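Local coordinates for protein response regulator aspartate phosphatase H (Bacillus subtilis, PDB 3Q15) that dephosphorylates the sporulation response regulator Spo0F and acts on the competence regulator ComA, helping to keep sporulation and competence apart in time, at residues 113-118 with 151-156; 125-130 with 141-146; 147-152 with 185-190. All coordinates share one frame; numbering follows the deposited sequence.

Contact 1. Residues 113-118 with 151-156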
# COMPACT_ATOMS: atom_id res chain seq x y z
N ASP A 113 11.78 -9.92 3.89
CA ASP A 113 13.04 -10.03 4.63
C ASP A 113 14.28 -9.79 3.77
O ASP A 113 15.35 -9.45 4.29
CB ASP A 113 13.14 -11.38 5.33
CG ASP A 113 12.21 -11.49 6.52
OD1 ASP A 113 11.82 -10.43 7.06
OD2 ASP A 113 11.87 -12.63 6.92
N GLN A 114 14.15 -9.98 2.47
CA GLN A 114 15.26 -9.68 1.57
C GLN A 114 15.02 -8.35 0.87
O GLN A 114 15.66 -8.04 -0.14
CB GLN A 114 15.48 -10.81 0.56
CG GLN A 114 14.40 -10.98 -0.49
CD GLN A 114 14.73 -12.08 -1.47
OE1 GLN A 114 15.73 -12.78 -1.31
NE2 GLN A 114 13.90 -12.24 -2.50
N LYS A 115 14.09 -7.57 1.41
CA LYS A 115 13.81 -6.22 0.93
C LYS A 115 13.29 -6.18 -0.51
O LYS A 115 13.42 -5.17 -1.19
CB LYS A 115 15.04 -5.32 1.09
CG LYS A 115 15.58 -5.27 2.51
CD LYS A 115 16.73 -4.28 2.66
CE LYS A 115 16.23 -2.84 2.68
NZ LYS A 115 15.32 -2.60 3.84
N GLU A 116 12.72 -7.29 -0.97
CA GLU A 116 12.03 -7.30 -2.25
C GLU A 116 10.58 -6.89 -1.98
O GLU A 116 9.69 -7.74 -1.93
CB GLU A 116 12.09 -8.69 -2.89
CG GLU A 116 13.47 -9.10 -3.38
CD GLU A 116 13.87 -8.40 -4.66
OE1 GLU A 116 13.06 -7.61 -5.19
OE2 GLU A 116 15.00 -8.64 -5.14
N TYR A 117 10.36 -5.60 -1.80
CA TYR A 117 9.09 -5.11 -1.29
C TYR A 117 7.93 -5.26 -2.27
O TYR A 117 6.83 -5.64 -1.89
CB TYR A 117 9.21 -3.66 -0.82
CG TYR A 117 10.11 -3.49 0.39
CD1 TYR A 117 10.20 -4.49 1.35
CD2 TYR A 117 10.87 -2.34 0.56
CE1 TYR A 117 11.01 -4.35 2.45
CE2 TYR A 117 11.69 -2.19 1.67
CZ TYR A 117 11.75 -3.20 2.61
OH TYR A 117 12.56 -3.05 3.70
N VAL A 118 8.19 -4.95 -3.54
CA VAL A 118 7.17 -5.11 -4.56
C VAL A 118 6.71 -6.57 -4.64
O VAL A 118 5.51 -6.86 -4.64
CB VAL A 118 7.67 -4.61 -5.93
CG1 VAL A 118 6.76 -5.08 -7.04
CG2 VAL A 118 7.79 -3.09 -5.91
N TYR A 151 4.30 -3.24 6.32
CA TYR A 151 4.09 -1.99 5.59
C TYR A 151 4.70 -0.81 6.34
O TYR A 151 5.20 0.13 5.72
CB TYR A 151 2.60 -1.75 5.33
CG TYR A 151 2.06 -2.50 4.13
CD1 TYR A 151 2.47 -2.16 2.85
CD2 TYR A 151 1.13 -3.52 4.27
CE1 TYR A 151 1.99 -2.84 1.74
CE2 TYR A 151 0.64 -4.21 3.17
CZ TYR A 151 1.07 -3.86 1.91
OH TYR A 151 0.58 -4.52 0.81
N TYR A 152 4.65 -0.85 7.66
CA TYR A 152 5.29 0.19 8.47
C TYR A 152 6.80 0.23 8.23
O TYR A 152 7.36 1.30 7.98
CB TYR A 152 4.99 0.00 9.95
CG TYR A 152 5.87 0.84 10.86
CD1 TYR A 152 5.67 2.21 10.98
CD2 TYR A 152 6.89 0.26 11.59
CE1 TYR A 152 6.48 2.98 11.80
CE2 TYR A 152 7.70 1.02 12.42
CZ TYR A 152 7.49 2.38 12.52
OH TYR A 152 8.28 3.13 13.34
N HIS A 153 7.44 -0.93 8.30
CA HIS A 153 8.88 -1.02 8.04
C HIS A 153 9.18 -0.59 6.61
O HIS A 153 10.24 -0.03 6.33
CB HIS A 153 9.39 -2.44 8.30
CG HIS A 153 10.87 -2.60 8.15
ND1 HIS A 153 11.75 -2.29 9.17
CD2 HIS A 153 11.63 -3.03 7.12
CE1 HIS A 153 12.99 -2.53 8.77
NE2 HIS A 153 12.94 -2.98 7.53
N MET A 154 8.24 -0.86 5.71
CA MET A 154 8.37 -0.46 4.31
C MET A 154 8.04 1.02 4.11
O MET A 154 8.05 1.51 2.99
CB MET A 154 7.44 -1.31 3.44
CG MET A 154 7.92 -2.74 3.21
SD MET A 154 6.74 -3.76 2.30
CE MET A 154 6.09 -2.56 1.14
N LYS A 155 7.74 1.71 5.21
CA LYS A 155 7.40 3.12 5.14
C LYS A 155 6.20 3.39 4.24
O LYS A 155 6.06 4.48 3.68
CB LYS A 155 8.60 3.97 4.71
CG LYS A 155 9.62 4.20 5.81
CD LYS A 155 10.98 3.63 5.43
CE LYS A 155 12.05 4.03 6.43
NZ LYS A 155 13.40 3.55 6.02
N GLN A 156 5.34 2.39 4.08
CA GLN A 156 4.05 2.58 3.42
C GLN A 156 3.05 2.78 4.55
O GLN A 156 2.23 1.91 4.84
CB GLN A 156 3.69 1.37 2.56
CG GLN A 156 4.81 0.89 1.63
CD GLN A 156 5.23 1.94 0.62
OE1 GLN A 156 6.11 2.75 0.89
NE2 GLN A 156 4.60 1.93 -0.55

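Contact 2. Residues 125-130 with 141-146. With SO4 (sulfate ion), chain F.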
# COMPACT_ATOMS: atom_id res chain seq x y z
N ARG A 125 -1.00 -9.64 -1.08
CA ARG A 125 -2.32 -9.49 -1.70
C ARG A 125 -2.92 -10.86 -2.02
O ARG A 125 -4.08 -11.12 -1.69
CB ARG A 125 -2.23 -8.63 -2.96
CG ARG A 125 -1.74 -7.21 -2.71
CD ARG A 125 -2.70 -6.45 -1.79
NE ARG A 125 -4.09 -6.67 -2.19
CZ ARG A 125 -4.70 -5.99 -3.16
NH1 ARG A 125 -4.05 -5.04 -3.82
NH2 ARG A 125 -5.96 -6.26 -3.46
N GLU A 126 -2.14 -11.73 -2.64
CA GLU A 126 -2.62 -13.07 -2.97
C GLU A 126 -2.98 -13.83 -1.70
O GLU A 126 -3.95 -14.59 -1.68
CB GLU A 126 -1.57 -13.85 -3.77
CG GLU A 126 -1.27 -13.27 -5.15
CD GLU A 126 -2.53 -13.12 -6.00
OE1 GLU A 126 -2.84 -11.97 -6.40
OE2 GLU A 126 -3.19 -14.13 -6.28
N ALA A 127 -2.20 -13.63 -0.64
CA ALA A 127 -2.46 -14.29 0.63
C ALA A 127 -3.79 -13.86 1.23
O ALA A 127 -4.58 -14.69 1.69
CB ALA A 127 -1.32 -14.02 1.61
N GLU A 128 -4.05 -12.55 1.20
CA GLU A 128 -5.30 -12.02 1.74
C GLU A 128 -6.53 -12.64 1.07
O GLU A 128 -7.54 -12.89 1.74
CB GLU A 128 -5.34 -10.49 1.64
CG GLU A 128 -6.51 -9.85 2.42
CD GLU A 128 -6.51 -8.33 2.37
OE1 GLU A 128 -5.48 -7.74 1.97
OE2 GLU A 128 -7.54 -7.72 2.74
N LYS A 129 -6.44 -12.90 -0.23
CA LYS A 129 -7.58 -13.47 -0.97
C LYS A 129 -7.98 -14.84 -0.43
O LYS A 129 -9.09 -15.31 -0.70
CB LYS A 129 -7.27 -13.58 -2.47
CG LYS A 129 -6.92 -12.26 -3.14
CD LYS A 129 -6.76 -12.45 -4.65
CE LYS A 129 -5.91 -11.34 -5.26
NZ LYS A 129 -6.41 -9.98 -4.93
N GLU A 130 -7.08 -15.48 0.31
CA GLU A 130 -7.35 -16.79 0.90
C GLU A 130 -8.08 -16.68 2.23
O GLU A 130 -8.70 -17.64 2.69
CB GLU A 130 -6.06 -17.58 1.08
CG GLU A 130 -5.36 -17.92 -0.22
CD GLU A 130 -6.25 -18.70 -1.17
OE1 GLU A 130 -6.16 -18.46 -2.39
OE2 GLU A 130 -7.04 -19.53 -0.69
N ALA A 141 -7.33 -11.13 11.74
CA ALA A 141 -6.68 -10.05 12.48
C ALA A 141 -5.16 -10.22 12.45
O ALA A 141 -4.42 -9.26 12.23
CB ALA A 141 -7.17 -10.02 13.92
N GLU A 142 -4.72 -11.45 12.68
CA GLU A 142 -3.31 -11.77 12.79
C GLU A 142 -2.58 -11.42 11.49
O GLU A 142 -1.48 -10.87 11.51
CB GLU A 142 -3.14 -13.25 13.12
CG GLU A 142 -1.84 -13.59 13.82
CD GLU A 142 -1.83 -13.19 15.29
OE1 GLU A 142 -2.84 -12.61 15.76
OE2 GLU A 142 -0.82 -13.46 15.97
N PHE A 143 -3.21 -11.73 10.36
CA PHE A 143 -2.67 -11.38 9.06
C PHE A 143 -2.53 -9.86 8.91
O PHE A 143 -1.50 -9.36 8.46
CB PHE A 143 -3.56 -11.92 7.95
CG PHE A 143 -3.25 -11.34 6.61
CD1 PHE A 143 -2.22 -11.86 5.84
CD2 PHE A 143 -3.97 -10.27 6.11
CE1 PHE A 143 -1.92 -11.33 4.60
CE2 PHE A 143 -3.68 -9.73 4.87
CZ PHE A 143 -2.65 -10.27 4.11
N HIS A 144 -3.59 -9.14 9.28
CA HIS A 144 -3.58 -7.69 9.16
C HIS A 144 -2.53 -7.04 10.06
O HIS A 144 -1.89 -6.07 9.67
CB HIS A 144 -4.97 -7.12 9.45
CG HIS A 144 -5.97 -7.38 8.37
ND1 HIS A 144 -5.86 -6.81 7.12
CD2 HIS A 144 -7.07 -8.15 8.34
CE1 HIS A 144 -6.87 -7.22 6.37
NE2 HIS A 144 -7.62 -8.04 7.09
N PHE A 145 -2.36 -7.59 11.25
CA PHE A 145 -1.39 -7.07 12.20
C PHE A 145 0.04 -7.24 11.69
O PHE A 145 0.82 -6.29 11.69
CB PHE A 145 -1.55 -7.79 13.54
CG PHE A 145 -0.57 -7.36 14.59
CD1 PHE A 145 -0.86 -6.30 15.44
CD2 PHE A 145 0.65 -8.01 14.74
CE1 PHE A 145 0.03 -5.90 16.41
CE2 PHE A 145 1.55 -7.61 15.71
CZ PHE A 145 1.24 -6.56 16.55
N LYS A 146 0.37 -8.45 11.26
CA LYS A 146 1.73 -8.76 10.81
C LYS A 146 2.08 -8.00 9.54
O LYS A 146 3.19 -7.51 9.38
CB LYS A 146 1.88 -10.26 10.61
CG LYS A 146 1.83 -11.06 11.90
CD LYS A 146 1.86 -12.55 11.65
CE LYS A 146 1.85 -13.32 12.96
NZ LYS A 146 3.03 -12.99 13.80
S SO4 F . 4.67 -11.68 17.84
O1 SO4 F . 3.92 -11.49 19.08
O2 SO4 F . 5.98 -12.23 18.15
O3 SO4 F . 3.95 -12.61 16.97
O4 SO4 F . 4.82 -10.39 17.17

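Contact 3. Residues 147-152 with 185-190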
# COMPACT_ATOMS: atom_id res chain seq x y z
N VAL A 147 1.12 -7.92 8.63
CA VAL A 147 1.30 -7.18 7.39
C VAL A 147 1.41 -5.68 7.69
O VAL A 147 2.19 -4.97 7.06
CB VAL A 147 0.13 -7.47 6.42
CG1 VAL A 147 -0.15 -6.29 5.52
CG2 VAL A 147 0.40 -8.74 5.62
N ALA A 148 0.62 -5.20 8.64
CA ALA A 148 0.68 -3.80 9.06
C ALA A 148 2.09 -3.43 9.49
O ALA A 148 2.61 -2.37 9.14
CB ALA A 148 -0.31 -3.52 10.19
N GLU A 149 2.72 -4.32 10.25
CA GLU A 149 4.09 -4.11 10.71
C GLU A 149 5.04 -4.06 9.52
O GLU A 149 5.95 -3.23 9.48
CB GLU A 149 4.51 -5.20 11.68
CG GLU A 149 3.74 -5.18 12.99
CD GLU A 149 4.42 -5.99 14.09
OE1 GLU A 149 4.62 -5.43 15.19
OE2 GLU A 149 4.73 -7.17 13.84
N ALA A 150 4.83 -4.94 8.56
CA ALA A 150 5.66 -4.97 7.36
C ALA A 150 5.53 -3.66 6.59
O ALA A 150 6.53 -3.04 6.25
CB ALA A 150 5.30 -6.16 6.48
N TYR A 151 4.30 -3.24 6.32
CA TYR A 151 4.09 -1.99 5.59
C TYR A 151 4.70 -0.81 6.34
O TYR A 151 5.20 0.13 5.72
CB TYR A 151 2.60 -1.75 5.33
CG TYR A 151 2.06 -2.50 4.13
CD1 TYR A 151 2.47 -2.16 2.85
CD2 TYR A 151 1.13 -3.52 4.27
CE1 TYR A 151 1.99 -2.84 1.74
CE2 TYR A 151 0.64 -4.21 3.17
CZ TYR A 151 1.07 -3.86 1.91
OH TYR A 151 0.58 -4.52 0.81
N TYR A 152 4.65 -0.85 7.66
CA TYR A 152 5.29 0.19 8.47
C TYR A 152 6.80 0.23 8.23
O TYR A 152 7.36 1.30 7.98
CB TYR A 152 4.99 0.00 9.95
CG TYR A 152 5.87 0.84 10.86
CD1 TYR A 152 5.67 2.21 10.98
CD2 TYR A 152 6.89 0.26 11.59
CE1 TYR A 152 6.48 2.98 11.80
CE2 TYR A 152 7.70 1.02 12.42
CZ TYR A 152 7.49 2.38 12.52
OH TYR A 152 8.28 3.13 13.34
N LEU A 185 -2.04 -0.55 19.26
CA LEU A 185 -2.02 0.86 19.62
C LEU A 185 -0.64 1.46 19.39
O LEU A 185 -0.51 2.57 18.88
CB LEU A 185 -2.46 1.06 21.07
CG LEU A 185 -3.92 0.68 21.36
CD1 LEU A 185 -4.21 0.63 22.86
CD2 LEU A 185 -4.87 1.64 20.66
N PHE A 186 0.40 0.71 19.76
CA PHE A 186 1.77 1.14 19.50
C PHE A 186 2.02 1.34 18.00
O PHE A 186 2.65 2.31 17.59
CB PHE A 186 2.79 0.14 20.07
CG PHE A 186 2.86 0.14 21.57
CD1 PHE A 186 2.25 1.15 22.31
CD2 PHE A 186 3.55 -0.85 22.24
CE1 PHE A 186 2.32 1.15 23.69
CE2 PHE A 186 3.62 -0.85 23.63
CZ PHE A 186 3.00 0.16 24.35
N VAL A 187 1.51 0.41 17.19
CA VAL A 187 1.67 0.51 15.75
C VAL A 187 0.97 1.75 15.20
O VAL A 187 1.53 2.47 14.38
CB VAL A 187 1.16 -0.75 15.04
CG1 VAL A 187 1.16 -0.54 13.53
CG2 VAL A 187 2.01 -1.95 15.42
N ILE A 188 -0.24 2.00 15.67
CA ILE A 188 -0.98 3.18 15.25
C ILE A 188 -0.24 4.46 15.62
O ILE A 188 -0.11 5.37 14.80
CB ILE A 188 -2.39 3.20 15.87
CG1 ILE A 188 -3.19 1.98 15.40
CG2 ILE A 188 -3.12 4.48 15.51
CD1 ILE A 188 -4.54 1.83 16.10
N ALA A 189 0.25 4.53 16.85
CA ALA A 189 1.05 5.67 17.29
C ALA A 189 2.30 5.83 16.43
O ALA A 189 2.60 6.92 15.96
CB ALA A 189 1.43 5.52 18.75
N GLY A 190 3.01 4.72 16.23
CA GLY A 190 4.22 4.73 15.43
C GLY A 190 3.97 5.28 14.04
O GLY A 190 4.78 6.03 13.50
O HOH W 1 7.52 5.77 13.74

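Contact 1. Residues 113-118 with 151-156
Tyr117 and Met154 account for most of the surface buried here. Met154 CG sits over one face of the Tyr117 ring, 3.5 Å from the ring centroid and 16° off the ring normal, which is CH-pi geometry. The sulfur follows obliquely: Met154 SD is 4.3 Å from the same centroid, a Met-aromatic contact. The methionine chain then bends at its last torsion (chi3 37°), bringing Met154 CE to 3.8 Å from Tyr117 CB. On the opposite ring face Lys115 O lies 4.0 Å above the plane, over the centre. His153 meets the far end of the tyrosine, its CD2 edge 3.5 Å from Tyr117 OH, the two side chains crossing at about a right angle. Lys115 NZ donates a 2.8 Å hydrogen bond to Tyr117 OH. His158 of the second subunit packs edge-to-face with the Tyr117 ring. With an alanine in place of Tyr117, Met154 CG and SD would probably lose the ring face they rest on, and Lys115 NZ its hydroxyl acceptor. No hydrogen bond joins the two segments, which is consistent with mainly dispersive packing, with CH-pi and Met-aromatic contributions and the Lys115 NZ to Tyr117 OH bond at the hydroxyl end of the ring.

Contact 2. Residues 125-130 with 141-146
Apolar contact comes first, with Phe143 reaching across to Ala127 and Glu128. The phenylalanine leaves its helix with CG anti to the backbone N (chi1 167°), which carries the outer half of the ring to the neighbouring helix. Phe143 CZ is 3.7 Å from Glu128 CB, and Phe143 CE2 is likewise 3.7 Å from Glu128 CG, so the aliphatic part of the glutamate, not its carboxylate, makes the closest touch to the phenylalanine ring. Ala127 CB, whose bond points toward the other segment, approaches Phe143 CE1 more loosely at 4.1 Å. Both methyl and methylene groups meet the ring obliquely. Tyr101 of helix 93-113 also packs on Phe143, and Leu104 on Ala127.

Polar groups meet without a hydrogen bond between the segments. Glu128 OE2 stands 3.7 Å from His144 CE1, at the imidazole edge and near its plane, with the carboxylate turned 83° from the ring. Phe143 CD2 lies 4.0 Å above one face of the His144 ring. The strongest polar partners are elsewhere: His144 ND1 is hydrogen-bonded to His163 ND1, while Glu128 OE1 forms a salt bridge with Arg125 of the second subunit, reciprocated by Arg125 here with Glu128 there.

Ion binding is peripheral. Lys146 NZ gives a weak 3.3 Å hydrogen bond to sulfate O3, and Arg180 also binds this ion, which probably came from the crystallisation liquor.

An aromatic ring of one helix lodged against a small alanine and a side-chain stem of the preceding one is consistent with the helix stacking of a tetratricopeptide array; the segments belong to predicted repeats TPR 1 and TPR 2.

Contact 3. Residues 147-152 with 185-190
The Tyr152 ring brings its CE1 atom to 3.9 Å from Gly190 O, which approaches the ring obliquely. A water lies at the ring edge, in its plane, beyond the hydroxyl. It accepts a 2.8 Å hydrogen bond from Tyr152 OH and donates one of the same length, 2.8 Å, to Gly190 O, so that a single solvent molecule links the phenol to a helix carbonyl. The CB bond of Tyr152 points toward the other segment, and a chi1 of 166° swings the phenol ring away from the backbone N to reach Gly190; Asn191 and Asp194 also touch this side chain, and Ser160 of helix 157-172 is a further neighbour. At Gly190 the ring meets backbone atoms, O and C.

The other flat group, the Glu149 carboxylate, comes only loosely to the valine: Glu149 OE1 is 4.4 Å from Val187 CG2. Val187 nonetheless has the most surface buried by the contact, 61 Å², and Ile164 of helix 157-172 packs on it as well. Backbones are nearest at this level, with Glu149 CA and Val187 CA 7.3 Å apart. The Glu149 side chain is about 5 Å from a bound sulfate that probably came from the crystallisation liquor.

A tyrosine against a glycine carbonyl, a valine beside a glutamate, and a water bridge join helices 137-153 and 178-194, with 157-172 packed against both, as expected where consecutive helical hairpins stack in a TPR superhelix; the segments fall in predicted repeats TPR 2 and TPR 3.

In the fold
Helix 137-153 takes part in all three contacts. Contacts 1 and 2 pair it with helix 117-128 and its preceding turn, at sites whose centres are 15 Å apart; contact 3 pairs it with helix 178-194, its centre 12 Å from that of contact 1 and 14 Å from that of contact 2. Along the chain, contact 2 is nested within the loop closed by contact 1 and finishes before contact 3 opens, whereas contacts 1 and 3 share Tyr151 and Tyr152. Neighbouring predicted TPR units are thereby stacked in succession through one helix, while contacts 1 and 2 also touch the second subunit, tying repeat packing to the assembly interface.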